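Local coordinates for protein SPI-1 type 3 secretion system pilotin (Salmonella typhimurium, PDB 6XFJ) that acts as the pilot lipoprotein that brings the secretin InvG to its proper place in the outer membrane during assembly of the type III secretion injectisome, at residues 52-55 with 56-60. Residues are numbered along the deposited sequence; the frame is centred on the assembly and turned at random.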
loop_
_atom_site.group_PDB
_atom_site.type_symbol
_atom_site.label_atom_id
_atom_site.label_comp_id
_atom_site.label_asym_id
_atom_site.label_seq_id
_atom_site.Cartn_x
_atom_site.Cartn_y
_atom_site.Cartn_z
ATOM N N THR B 52 16.094 -6.517 5.540
ATOM C CA THR B 52 17.059 -5.390 5.438
ATOM C C THR B 52 16.828 -4.627 4.126
ATOM O O THR B 52 16.744 -3.349 4.170
ATOM C CB THR B 52 18.492 -5.916 5.473
ATOM O OG1 THR B 52 18.629 -6.528 6.755
ATOM C CG2 THR B 52 19.534 -4.840 5.264
ATOM N N GLU B 53 16.698 -5.342 2.993
ATOM C CA GLU B 53 16.551 -4.633 1.696
ATOM C C GLU B 53 15.203 -3.919 1.689
ATOM O O GLU B 53 15.111 -2.819 1.164
ATOM C CB GLU B 53 16.678 -5.566 0.500
ATOM C CG GLU B 53 18.034 -6.033 0.111
ATOM C CD GLU B 53 19.049 -4.925 -0.067
ATOM O OE1 GLU B 53 18.810 -3.962 -0.824
ATOM O OE2 GLU B 53 20.082 -5.042 0.540
ATOM N N PHE B 54 14.164 -4.543 2.261
ATOM C CA PHE B 54 12.819 -3.949 2.330
ATOM C C PHE B 54 12.805 -2.640 3.133
ATOM O O PHE B 54 12.250 -1.636 2.697
ATOM C CB PHE B 54 11.920 -5.020 2.942
ATOM C CG PHE B 54 10.468 -4.628 3.129
ATOM C CD1 PHE B 54 9.635 -4.191 2.085
ATOM C CD2 PHE B 54 9.901 -4.834 4.362
ATOM C CE1 PHE B 54 8.291 -3.947 2.320
ATOM C CE2 PHE B 54 8.564 -4.593 4.588
ATOM C CZ PHE B 54 7.760 -4.183 3.552
ATOM N N LYS B 55 13.491 -2.671 4.280
ATOM C CA LYS B 55 13.586 -1.464 5.130
ATOM C C LYS B 55 14.366 -0.378 4.372
ATOM O O LYS B 55 14.021 0.813 4.521
ATOM C CB LYS B 55 14.223 -1.861 6.459
ATOM C CG LYS B 55 13.271 -2.629 7.348
ATOM C CD LYS B 55 14.039 -3.095 8.562
ATOM C CE LYS B 55 13.307 -4.074 9.431
ATOM N NZ LYS B 55 14.217 -4.593 10.480
ATOM N N LYS B 56 15.352 -0.748 3.574
ATOM C CA LYS B 56 16.036 0.286 2.762
ATOM C C LYS B 56 15.110 0.832 1.675
ATOM O O LYS B 56 15.100 2.043 1.422
ATOM C CB LYS B 56 17.300 -0.261 2.142
ATOM C CG LYS B 56 18.420 -0.490 3.147
ATOM C CD LYS B 56 19.742 -0.711 2.503
ATOM C CE LYS B 56 19.838 -2.077 1.937
ATOM N NZ LYS B 56 21.050 -2.215 1.089
ATOM N N VAL B 57 14.365 -0.044 1.001
ATOM C CA VAL B 57 13.464 0.424 -0.067
ATOM C C VAL B 57 12.479 1.430 0.529
ATOM O O VAL B 57 12.184 2.459 -0.089
ATOM C CB VAL B 57 12.704 -0.768 -0.682
ATOM C CG1 VAL B 57 11.519 -0.322 -1.525
ATOM C CG2 VAL B 57 13.639 -1.661 -1.487
ATOM N N LEU B 58 11.965 1.140 1.695
ATOM C CA LEU B 58 10.916 1.994 2.264
ATOM C C LEU B 58 11.456 3.360 2.691
ATOM O O LEU B 58 10.652 4.262 2.900
ATOM C CB LEU B 58 10.221 1.284 3.405
ATOM C CG LEU B 58 9.417 0.049 3.001
ATOM C CD1 LEU B 58 8.830 -0.539 4.274
ATOM C CD2 LEU B 58 8.321 0.346 1.962
ATOM N N LEU B 59 12.766 3.536 2.766
ATOM C CA LEU B 59 13.375 4.848 3.118
ATOM C C LEU B 59 13.449 5.734 1.877
ATOM O O LEU B 59 13.659 6.947 2.003
ATOM C CB LEU B 59 14.773 4.633 3.696
ATOM C CG LEU B 59 14.790 4.224 5.158
ATOM C CD1 LEU B 59 16.200 3.789 5.570
ATOM C CD2 LEU B 59 14.366 5.373 6.037
ATOM N N GLU B 60 13.351 5.167 0.685
ATOM C CA GLU B 60 13.596 5.905 -0.560
ATOM C C GLU B 60 12.398 6.759 -0.926
ATOM O O GLU B 60 11.313 6.224 -1.052
ATOM C CB GLU B 60 14.041 4.957 -1.639
ATOM C CG GLU B 60 15.267 4.236 -1.175
ATOM C CD GLU B 60 15.844 3.294 -2.188
ATOM O OE1 GLU B 60 15.098 2.992 -3.129
ATOM O OE2 GLU B 60 17.029 2.866 -2.006
#
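F54 and L58 pack one turn apart on the buried face of helix 44-59, in the all-helical InvH pilotin fold. L58 CD1 lies over one face of the F54 ring in a CH-pi contact, 4.0 Å from the centroid and displaced toward the rim. With chi1 at 179°, the F54 ring swings to the carbonyl-carbon side of its residue, toward L58, and meets that methyl. Both residues are buried, and this is the closely packed side. F54 also touches I68 and T71 of helix 68-80 and I18 of the second subunit, while L58 meets Y23 of that subunit. F54 thus joins the packing against helix 68-80 to the dimer interface, and L58 adds to the interface.

A more solvent-exposed side carries E53 and K56, which form an i to i+3 salt bridge. E53 bends at chi2 (-52°) and K56 at chi3, and their ends converge.

Regular backbone bonds run from K56 N to T52 O, V57 N to E53 O and L58 N to F54 O. L59 N bonds weakly to K55 O, at 3.5 Å, and also to K56 O, at 3.1 Å. In the salt bridge, K56 NZ meets E53 OE2 at 3.0 Å on its syn side, 29° out of the carboxylate plane.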